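Local coordinates for iron-regulated transcriptional activator AFT2 (Saccharomyces cerevisiae, PDB 4LMG), which activates the genes of the iron regulon when iron is low, binding iron-responsive promoter elements with the sequence 5'-CACCC-3' through its WRKY-GCM1 domain, at the zinc ion site and a contact of chain A with DNA. Sequence-based numbering; all coordinates share one arbitrary frame.

Contact 1: the zinc ion site. Residues 50, 73, 75, 97-101. With ZN (zinc ion), chain B.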
loop_
_atom_site.group_PDB
_atom_site.type_symbol
_atom_site.label_atom_id
_atom_site.label_comp_id
_atom_site.label_asym_id
_atom_site.label_seq_id
_atom_site.Cartn_x
_atom_site.Cartn_y
_atom_site.Cartn_z
ATOM N N CYS A 50 -4.064 -3.801 -15.693
ATOM C CA CYS A 50 -3.506 -2.676 -16.435
ATOM C C CYS A 50 -3.269 -1.498 -15.508
ATOM O O CYS A 50 -4.120 -1.171 -14.682
ATOM C CB CYS A 50 -4.435 -2.254 -17.576
ATOM S SG CYS A 50 -4.452 -3.375 -18.990
ATOM N N CYS A 73 -10.418 -0.734 -16.339
ATOM C CA CYS A 73 -10.232 -1.863 -17.241
ATOM C C CYS A 73 -10.373 -3.193 -16.510
ATOM O O CYS A 73 -9.759 -3.398 -15.465
ATOM C CB CYS A 73 -8.866 -1.782 -17.919
ATOM S SG CYS A 73 -8.575 -3.096 -19.109
ATOM N N PHE A 75 -9.500 -6.228 -17.590
ATOM C CA PHE A 75 -8.401 -7.155 -17.853
ATOM C C PHE A 75 -7.712 -7.592 -16.563
ATOM O O PHE A 75 -7.384 -6.761 -15.713
ATOM C CB PHE A 75 -7.386 -6.510 -18.798
ATOM C CG PHE A 75 -6.223 -7.399 -19.148
ATOM C CD1 PHE A 75 -5.017 -7.285 -18.476
ATOM C CD2 PHE A 75 -6.330 -8.337 -20.165
ATOM C CE1 PHE A 75 -3.941 -8.096 -18.806
ATOM C CE2 PHE A 75 -5.261 -9.148 -20.497
ATOM C CZ PHE A 75 -4.065 -9.028 -19.817
ATOM N N HIS A 97 -10.322 -4.938 -23.059
ATOM C CA HIS A 97 -9.831 -3.708 -22.448
ATOM C C HIS A 97 -10.800 -2.552 -22.667
ATOM O O HIS A 97 -11.549 -2.534 -23.644
ATOM C CB HIS A 97 -8.453 -3.342 -23.001
ATOM C CG HIS A 97 -7.377 -4.317 -22.635
ATOM N ND1 HIS A 97 -6.579 -4.160 -21.523
ATOM C CD2 HIS A 97 -6.965 -5.457 -23.237
ATOM C CE1 HIS A 97 -5.722 -5.163 -21.455
ATOM N NE2 HIS A 97 -5.935 -5.963 -22.484
ATOM N N SER A 98 -10.778 -1.590 -21.752
ATOM C CA SER A 98 -11.645 -0.423 -21.839
ATOM C C SER A 98 -10.861 0.773 -22.358
ATOM O O SER A 98 -11.266 1.922 -22.175
ATOM C CB SER A 98 -12.219 -0.090 -20.463
ATOM O OG SER A 98 -11.190 0.317 -19.577
ATOM N N HIS A 99 -9.732 0.495 -23.002
ATOM C CA HIS A 99 -8.816 1.546 -23.415
ATOM C C HIS A 99 -7.948 1.081 -24.570
ATOM O O HIS A 99 -7.832 -0.116 -24.830
ATOM C CB HIS A 99 -7.926 1.946 -22.239
ATOM C CG HIS A 99 -7.131 0.809 -21.677
ATOM N ND1 HIS A 99 -5.843 0.529 -22.080
ATOM C CD2 HIS A 99 -7.452 -0.132 -20.758
ATOM C CE1 HIS A 99 -5.400 -0.530 -21.425
ATOM N NE2 HIS A 99 -6.358 -0.951 -20.618
ATOM N N GLU A 100 -7.330 2.035 -25.258
ATOM C CA GLU A 100 -6.452 1.719 -26.373
ATOM C C GLU A 100 -5.113 1.203 -25.866
ATOM O O GLU A 100 -4.639 1.609 -24.804
ATOM C CB GLU A 100 -6.249 2.948 -27.260
ATOM C CG GLU A 100 -7.540 3.515 -27.826
ATOM C CD GLU A 100 -7.315 4.754 -28.673
ATOM O OE1 GLU A 100 -6.143 5.064 -28.977
ATOM O OE2 GLU A 100 -8.311 5.418 -29.030
ATOM N N LEU A 101 -4.512 0.299 -26.630
ATOM C CA LEU A 101 -3.221 -0.268 -26.268
ATOM C C LEU A 101 -2.119 0.393 -27.087
ATOM O O LEU A 101 -1.951 0.104 -28.273
ATOM C CB LEU A 101 -3.220 -1.780 -26.498
ATOM C CG LEU A 101 -4.378 -2.555 -25.864
ATOM C CD1 LEU A 101 -4.178 -4.053 -26.041
ATOM C CD2 LEU A 101 -4.523 -2.207 -24.391
HETATM ZN ZN ZN B . -6.470 -2.861 -19.921
#
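This is the structural-type Cys2-His2 zinc site of the WRKY-GCM1 domain. It ties the end of strand 45-50 to two loops. The tight part is the metal shell. Cys50 SG and Cys73 SG each bind ZN at 2.3 Å. His97 uses ND1, the ring nitrogen nearer its backbone, at 2.1 Å from ZN. His99 uses the far nitrogen, NE2, at 2.0 Å from ZN. The shell is near tetrahedral, but the two sulfurs are spread to 131° at the metal.

Torsions bring the ligands in from different sides. Cys50 SG lies anti to its carbonyl carbon, whereas Cys73 SG lies anti to its backbone N (chi1 -177°). His99 takes the crowded position, with CG between backbone N and carbonyl carbon (chi1 58°). Its ring has His97 CB over one face and Cys50 SG, Cys73 CB and Ser98 OG at the edge. Leu101 CD2 sits over one face of the His97 ring, toward the rim. Phe75 approaches the metal with CB, not with its ring.

The loose side is the Glu100 side chain, which points away from the zinc and is poorly ordered. The structure alone shows no role for it here. The Glu100 backbone is still used in the second shell, probably steadying the ring's rotation: His99 ND1 donates to Glu100 O at 3.2 Å, from above the carbonyl plane.

Contact 2: a contact of chain A with DNA. Residues 39-40, 42, 45, 47, 78. With nucleotides of chain C; nucleotides of chain D.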
loop_
_atom_site.group_PDB
_atom_site.type_symbol
_atom_site.label_atom_id
_atom_site.label_comp_id
_atom_site.label_asym_id
_atom_site.label_seq_id
_atom_site.Cartn_x
_atom_site.Cartn_y
_atom_site.Cartn_z
ATOM N N GLU A 39 -2.057 -5.816 -8.657
ATOM C CA GLU A 39 -3.225 -5.430 -7.883
ATOM C C GLU A 39 -3.058 -5.930 -6.459
ATOM O O GLU A 39 -3.416 -5.247 -5.498
ATOM C CB GLU A 39 -4.487 -6.037 -8.493
ATOM C CG GLU A 39 -5.745 -5.804 -7.677
ATOM C CD GLU A 39 -6.990 -6.310 -8.375
ATOM O OE1 GLU A 39 -6.996 -7.477 -8.821
ATOM O OE2 GLU A 39 -7.962 -5.537 -8.488
ATOM N N ARG A 40 -2.494 -7.127 -6.336
ATOM C CA ARG A 40 -2.388 -7.799 -5.051
ATOM C C ARG A 40 -1.419 -8.967 -5.150
ATOM O O ARG A 40 -1.320 -9.610 -6.192
ATOM C CB ARG A 40 -3.767 -8.308 -4.633
ATOM C CG ARG A 40 -3.791 -9.170 -3.390
ATOM C CD ARG A 40 -5.203 -9.669 -3.120
ATOM N NE ARG A 40 -6.168 -8.572 -3.096
ATOM C CZ ARG A 40 -6.882 -8.176 -4.145
ATOM N NH1 ARG A 40 -6.745 -8.792 -5.313
ATOM N NH2 ARG A 40 -7.732 -7.165 -4.029
ATOM N N ASP A 42 0.486 -12.310 -2.568
ATOM C CA ASP A 42 0.906 -13.006 -1.359
ATOM C C ASP A 42 1.887 -14.092 -1.793
ATOM O O ASP A 42 2.201 -14.200 -2.975
ATOM C CB ASP A 42 -0.292 -13.582 -0.592
ATOM C CG ASP A 42 -1.070 -14.608 -1.396
ATOM O OD1 ASP A 42 -0.454 -15.570 -1.898
ATOM O OD2 ASP A 42 -2.305 -14.457 -1.523
ATOM N N LYS A 45 0.223 -16.320 -4.608
ATOM C CA LYS A 45 -0.695 -15.755 -5.593
ATOM C C LYS A 45 -0.378 -14.300 -5.917
ATOM O O LYS A 45 -0.136 -13.489 -5.022
ATOM C CB LYS A 45 -2.142 -15.861 -5.110
ATOM C CG LYS A 45 -3.139 -15.159 -6.017
ATOM C CD LYS A 45 -4.530 -15.143 -5.411
ATOM C CE LYS A 45 -4.569 -14.337 -4.121
ATOM N NZ LYS A 45 -5.920 -14.386 -3.499
ATOM N N THR A 47 -1.965 -11.144 -8.470
ATOM C CA THR A 47 -2.970 -10.678 -9.414
ATOM C C THR A 47 -2.485 -9.410 -10.101
ATOM O O THR A 47 -2.064 -8.460 -9.447
ATOM C CB THR A 47 -4.312 -10.398 -8.722
ATOM O OG1 THR A 47 -4.814 -11.609 -8.146
ATOM C CG2 THR A 47 -5.323 -9.865 -9.723
ATOM N N ARG A 78 -3.933 -13.673 -13.388
ATOM C CA ARG A 78 -3.806 -14.289 -12.076
ATOM C C ARG A 78 -2.807 -15.437 -12.099
ATOM O O ARG A 78 -2.995 -16.422 -12.809
ATOM C CB ARG A 78 -5.171 -14.773 -11.582
ATOM C CG ARG A 78 -5.185 -15.252 -10.138
ATOM C CD ARG A 78 -6.608 -15.304 -9.607
ATOM N NE ARG A 78 -6.678 -15.857 -8.259
ATOM C CZ ARG A 78 -6.947 -17.131 -7.989
ATOM N NH1 ARG A 78 -7.172 -17.985 -8.979
ATOM N NH2 ARG A 78 -6.990 -17.551 -6.732
ATOM P P DA C 11 4.380 -6.473 -4.063
ATOM O OP1 DA C 11 5.408 -5.570 -4.622
ATOM O OP2 DA C 11 4.074 -7.750 -4.745
ATOM O "O5'" DA C 11 4.750 -6.822 -2.548
ATOM C "C5'" DA C 11 5.243 -5.802 -1.698
ATOM C "C4'" DA C 11 4.669 -5.902 -0.293
ATOM O "O4'" DA C 11 3.306 -5.402 -0.268
ATOM C "C3'" DA C 11 4.623 -7.284 0.350
ATOM O "O3'" DA C 11 4.956 -7.053 1.715
ATOM C "C2'" DA C 11 3.170 -7.717 0.131
ATOM C "C1'" DA C 11 2.419 -6.390 0.217
ATOM N N9 DA C 11 1.204 -6.290 -0.593
ATOM C C8 DA C 11 0.979 -6.830 -1.831
ATOM N N7 DA C 11 -0.213 -6.556 -2.316
ATOM C C5 DA C 11 -0.807 -5.779 -1.333
ATOM C C6 DA C 11 -2.075 -5.168 -1.235
ATOM N N6 DA C 11 -3.013 -5.243 -2.185
ATOM N N1 DA C 11 -2.348 -4.466 -0.114
ATOM C C2 DA C 11 -1.409 -4.382 0.837
ATOM N N3 DA C 11 -0.188 -4.912 0.857
ATOM C C4 DA C 11 0.056 -5.605 -0.268
ATOM O "O5'" DA D 1 -9.898 -14.352 -9.338
ATOM C "C5'" DA D 1 -9.948 -13.086 -9.991
ATOM C "C4'" DA D 1 -9.161 -12.040 -9.219
ATOM O "O4'" DA D 1 -9.114 -10.811 -9.982
ATOM C "C3'" DA D 1 -9.759 -11.630 -7.882
ATOM O "O3'" DA D 1 -8.749 -11.073 -7.049
ATOM C "C2'" DA D 1 -10.775 -10.574 -8.304
ATOM C "C1'" DA D 1 -10.083 -9.905 -9.490
ATOM N N9 DA D 1 -10.992 -9.580 -10.586
ATOM C C8 DA D 1 -11.449 -10.428 -11.558
ATOM N N7 DA D 1 -12.258 -9.860 -12.419
ATOM C C5 DA D 1 -12.337 -8.548 -11.983
ATOM C C6 DA D 1 -13.039 -7.428 -12.471
ATOM N N6 DA D 1 -13.826 -7.465 -13.553
ATOM N N1 DA D 1 -12.900 -6.264 -11.801
ATOM C C2 DA D 1 -12.112 -6.232 -10.719
ATOM N N3 DA D 1 -11.403 -7.215 -10.167
ATOM C C4 DA D 1 -11.562 -8.357 -10.853
ATOM P P DA D 2 -8.111 -11.945 -5.859
ATOM O OP1 DA D 2 -6.650 -11.695 -5.849
ATOM O OP2 DA D 2 -8.600 -13.334 -5.998
ATOM O "O5'" DA D 2 -8.737 -11.288 -4.533
ATOM C "C5'" DA D 2 -10.081 -10.800 -4.529
ATOM C "C4'" DA D 2 -10.688 -10.681 -3.136
ATOM O "O4'" DA D 2 -10.032 -11.579 -2.203
ATOM C "C3'" DA D 2 -10.642 -9.299 -2.494
ATOM O "O3'" DA D 2 -11.849 -9.085 -1.777
ATOM C "C2'" DA D 2 -9.449 -9.377 -1.547
ATOM C "C1'" DA D 2 -9.395 -10.857 -1.174
ATOM N N9 DA D 2 -8.028 -11.348 -1.090
ATOM C C8 DA D 2 -7.398 -12.178 -1.971
ATOM N N7 DA D 2 -6.157 -12.450 -1.645
ATOM C C5 DA D 2 -5.961 -11.747 -0.471
ATOM C C6 DA D 2 -4.849 -11.619 0.380
ATOM N N6 DA D 2 -3.682 -12.227 0.152
ATOM N N1 DA D 2 -4.986 -10.839 1.470
ATOM C C2 DA D 2 -6.159 -10.233 1.689
ATOM N N3 DA D 2 -7.274 -10.281 0.962
ATOM C C4 DA D 2 -7.103 -11.060 -0.114
ATOM P P DG D 3 -12.628 -7.687 -1.904
ATOM O OP1 DG D 3 -14.069 -7.949 -1.696
ATOM O OP2 DG D 3 -12.169 -7.020 -3.143
ATOM O "O5'" DG D 3 -12.088 -6.841 -0.654
ATOM C "C5'" DG D 3 -12.482 -7.236 0.656
ATOM C "C4'" DG D 3 -11.778 -6.455 1.755
ATOM O "O4'" DG D 3 -10.362 -6.766 1.793
ATOM C "C3'" DG D 3 -11.852 -4.935 1.680
ATOM O "O3'" DG D 3 -11.922 -4.487 3.019
ATOM C "C2'" DG D 3 -10.535 -4.561 1.003
ATOM C "C1'" DG D 3 -9.590 -5.595 1.604
ATOM N N9 DG D 3 -8.476 -6.002 0.756
ATOM C C8 DG D 3 -8.490 -6.222 -0.598
ATOM N N7 DG D 3 -7.334 -6.603 -1.070
ATOM C C5 DG D 3 -6.508 -6.647 0.044
ATOM C C6 DG D 3 -5.141 -6.995 0.156
ATOM O O6 DG D 3 -4.359 -7.347 -0.737
ATOM N N1 DG D 3 -4.695 -6.906 1.473
ATOM C C2 DG D 3 -5.468 -6.528 2.545
ATOM N N2 DG D 3 -4.860 -6.499 3.741
ATOM N N3 DG D 3 -6.748 -6.200 2.452
ATOM C C4 DG D 3 -7.197 -6.285 1.177
#
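Strands 40-42 and 45-50 present side chains to the major groove, where the protein reads bases of chain D. Arg40 reads DG3 side-on. Arg40 NE and Arg40 NH2 both donate to DG3 N7 on the Hoogsteen edge, at 3.1 Å and 3.0 Å. N7 lies in the guanidinium plane. A bend at chi3 (-52°) turns the group onto the guanine, while CD packs over the five-membered ring of DA2.

DA2 is read by two side chains. Lys45 NZ donates to DA2 N7 at 2.7 Å. DA2 N6, the adenine amino group, donates to Asp42 OD2 at 3.1 Å; OD2 accepts with its anti lone pair. Together they match the acceptor and donor of the adenine edge. On chain C, DA11 N6 makes a weak bond to the backbone carbonyl of Glu39.

The backbone contacts gather on the DA2 phosphate. Thr47 OG1 donates to DA2 OP1 at 2.9 Å. Lys45 also forms a salt bridge to that oxygen, so its ammonium serves both base and phosphate. Arg78 is poorly ordered and lies beside OP2. Arg40 NH1 makes a weak hydrogen bond, within a salt bridge, to DA2 OP1 at 3.0 Å.

Contact 3: a contact of chain A with DNA. Residues 22, 37-39, 49, 51-52. With nucleotides of chain C.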
loop_
_atom_site.group_PDB
_atom_site.type_symbol
_atom_site.label_atom_id
_atom_site.label_comp_id
_atom_site.label_asym_id
_atom_site.label_seq_id
_atom_site.Cartn_x
_atom_site.Cartn_y
_atom_site.Cartn_z
ATOM N N LYS A 22 6.115 -10.877 -12.382
ATOM C CA LYS A 22 5.848 -9.600 -13.041
ATOM C C LYS A 22 6.811 -9.307 -14.198
ATOM O O LYS A 22 6.368 -8.986 -15.302
ATOM C CB LYS A 22 5.844 -8.447 -12.032
ATOM C CG LYS A 22 5.588 -7.082 -12.658
ATOM C CD LYS A 22 5.559 -5.981 -11.608
ATOM C CE LYS A 22 5.322 -4.617 -12.237
ATOM N NZ LYS A 22 5.259 -3.535 -11.218
ATOM N N VAL A 37 0.392 -3.948 -13.859
ATOM C CA VAL A 37 0.757 -3.636 -12.481
ATOM C C VAL A 37 0.210 -4.714 -11.549
ATOM O O VAL A 37 -0.673 -5.484 -11.931
ATOM C CB VAL A 37 0.233 -2.254 -12.039
ATOM C CG1 VAL A 37 0.927 -1.148 -12.818
ATOM C CG2 VAL A 37 -1.277 -2.171 -12.210
ATOM N N ILE A 38 0.746 -4.775 -10.335
ATOM C CA ILE A 38 0.261 -5.722 -9.339
ATOM C C ILE A 38 -0.918 -5.141 -8.569
ATOM O O ILE A 38 -0.803 -4.096 -7.922
ATOM C CB ILE A 38 1.359 -6.110 -8.332
ATOM C CG1 ILE A 38 2.586 -6.664 -9.059
ATOM C CG2 ILE A 38 0.822 -7.131 -7.332
ATOM C CD1 ILE A 38 3.793 -6.844 -8.164
ATOM N N GLU A 39 -2.057 -5.816 -8.657
ATOM C CA GLU A 39 -3.225 -5.430 -7.883
ATOM C C GLU A 39 -3.058 -5.930 -6.459
ATOM O O GLU A 39 -3.416 -5.247 -5.498
ATOM C CB GLU A 39 -4.487 -6.037 -8.493
ATOM C CG GLU A 39 -5.745 -5.804 -7.677
ATOM C CD GLU A 39 -6.990 -6.310 -8.375
ATOM O OE1 GLU A 39 -6.996 -7.477 -8.821
ATOM O OE2 GLU A 39 -7.962 -5.537 -8.488
ATOM N N LYS A 49 -3.051 -6.338 -13.258
ATOM C CA LYS A 49 -4.012 -5.618 -14.085
ATOM C C LYS A 49 -3.316 -4.495 -14.843
ATOM O O LYS A 49 -2.119 -4.264 -14.665
ATOM C CB LYS A 49 -5.151 -5.060 -13.233
ATOM C CG LYS A 49 -4.710 -4.048 -12.188
ATOM C CD LYS A 49 -5.897 -3.573 -11.376
ATOM C CE LYS A 49 -5.473 -2.613 -10.278
ATOM N NZ LYS A 49 -6.611 -2.316 -9.366
ATOM N N ARG A 51 -2.109 -0.865 -15.641
ATOM C CA ARG A 51 -1.850 0.359 -14.903
ATOM C C ARG A 51 -3.013 1.316 -15.108
ATOM O O ARG A 51 -3.551 1.427 -16.212
ATOM C CB ARG A 51 -0.554 1.023 -15.361
ATOM C CG ARG A 51 -0.217 2.281 -14.576
ATOM C CD ARG A 51 1.029 2.949 -15.111
ATOM N NE ARG A 51 2.110 1.987 -15.281
ATOM C CZ ARG A 51 2.863 1.525 -14.290
ATOM N NH1 ARG A 51 2.656 1.935 -13.045
ATOM N NH2 ARG A 51 3.823 0.648 -14.545
ATOM N N SER A 52 -3.405 1.997 -14.039
ATOM C CA SER A 52 -4.500 2.948 -14.102
ATOM C C SER A 52 -4.003 4.261 -14.700
ATOM O O SER A 52 -3.101 4.902 -14.155
ATOM C CB SER A 52 -5.077 3.177 -12.703
ATOM O OG SER A 52 -6.278 3.926 -12.753
ATOM P P DG C 9 -2.209 1.331 -10.148
ATOM O OP1 DG C 9 -2.136 1.884 -11.516
ATOM O OP2 DG C 9 -3.314 0.405 -9.802
ATOM O "O5'" DG C 9 -0.822 0.619 -9.808
ATOM C "C5'" DG C 9 0.355 1.417 -9.852
ATOM C "C4'" DG C 9 1.378 0.949 -8.834
ATOM O "O4'" DG C 9 1.023 1.428 -7.508
ATOM C "C3'" DG C 9 1.515 -0.559 -8.692
ATOM O "O3'" DG C 9 2.862 -0.830 -8.334
ATOM C "C2'" DG C 9 0.537 -0.874 -7.560
ATOM C "C1'" DG C 9 0.723 0.342 -6.651
ATOM N N9 DG C 9 -0.448 0.743 -5.869
ATOM C C8 DG C 9 -1.741 0.887 -6.312
ATOM N N7 DG C 9 -2.571 1.276 -5.383
ATOM C C5 DG C 9 -1.778 1.414 -4.252
ATOM C C6 DG C 9 -2.121 1.813 -2.938
ATOM O O6 DG C 9 -3.233 2.138 -2.496
ATOM N N1 DG C 9 -1.016 1.816 -2.092
ATOM C C2 DG C 9 0.262 1.476 -2.475
ATOM N N2 DG C 9 1.205 1.536 -1.523
ATOM N N3 DG C 9 0.598 1.100 -3.703
ATOM C C4 DG C 9 -0.470 1.092 -4.536
ATOM P P DC C 10 3.485 -2.290 -8.566
ATOM O OP1 DC C 10 4.953 -2.149 -8.648
ATOM O OP2 DC C 10 2.750 -2.929 -9.679
ATOM O "O5'" DC C 10 3.113 -3.071 -7.216
ATOM C "C5'" DC C 10 3.811 -2.779 -6.014
ATOM C "C4'" DC C 10 3.117 -3.384 -4.801
ATOM O "O4'" DC C 10 1.981 -2.565 -4.411
ATOM C "C3'" DC C 10 2.571 -4.809 -4.981
ATOM O "O3'" DC C 10 3.014 -5.641 -3.926
ATOM C "C2'" DC C 10 1.061 -4.620 -4.856
ATOM C "C1'" DC C 10 1.043 -3.466 -3.863
ATOM N N1 DC C 10 -0.284 -2.813 -3.689
ATOM C C2 DC C 10 -0.610 -2.276 -2.440
ATOM O O2 DC C 10 0.214 -2.350 -1.519
ATOM N N3 DC C 10 -1.818 -1.687 -2.275
ATOM C C4 DC C 10 -2.682 -1.622 -3.286
ATOM N N4 DC C 10 -3.859 -1.025 -3.055
ATOM C C5 DC C 10 -2.372 -2.167 -4.571
ATOM C C6 DC C 10 -1.174 -2.747 -4.723
HETATM O O HOH W 1 -1.264 4.460 -12.025
HETATM O O HOH W 2 -5.818 0.601 -9.006
HETATM O O HOH W 3 -2.648 -1.942 -8.197
#
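The Arg51 guanidinium has Val37 CG1 over one face, 3.5 Å above its plane and toward the rim. Arg51 meets the DNA mainly by its chain: Arg51 CG lies 3.6 Å from DG9 OP1. A bend at chi3 (-49°) takes the guanidinium back across Val37, which itself packs beside the DG9 sugar-phosphate.

Two backbone amides make the straightest bonds. Ile38 N donates to DC10 OP2 at 2.8 Å, with 175° at the hydrogen. Ser52 N donates to DG9 OP1, also at 2.8 Å and nearly straight. The Ile38 side chain lies alongside the DC10 sugar. Ile38 CG2, anti to the backbone N, lies 3.5 Å from DC10 C2' of the deoxyribose.

Lys22 comes from helix 21-29, fully extended, and meets the DC10 phosphate tip-on. Lys22 NZ forms a salt bridge with DC10 OP1 at 2.9 Å and a weak hydrogen bond to OP2. OP2 is thus shared by Lys22 and the Ile38 amide.

Water completes the hold on the DG9 phosphate. Water 1 bridges Ser52 O and OP1. Water 2 links Lys49 NZ to OP2, and water 3 links Ile38 O to the same oxygen. Lys49 NZ also forms a salt bridge with Glu39 OE2 at 3.6 Å, which may help place the ammonium.

The patch grips two successive phosphates of chain C. Its contacts are mainly with the backbone, so it probably adds little direct base readout and sets the domain in register for reading the major groove.

Contacts 2 and 3 adjoin, with centres of their C-alpha atoms about 9 Å apart, and they share Glu39. Both also draw on strand 45-50. Contact 2 mainly engages chain D and contact 3 holds chain C, so the domain touches both strands of the duplex. Contact 1 stands back from the DNA, about 12 Å from contact 3 and 18 Å from contact 2 by the same measure. Its Cys50 ends strand 45-50 and directly precedes two residues of contact 3. The zinc therefore probably stabilises the DNA-binding surface from behind. The deposited assembly holds two protein copies, each with these sites.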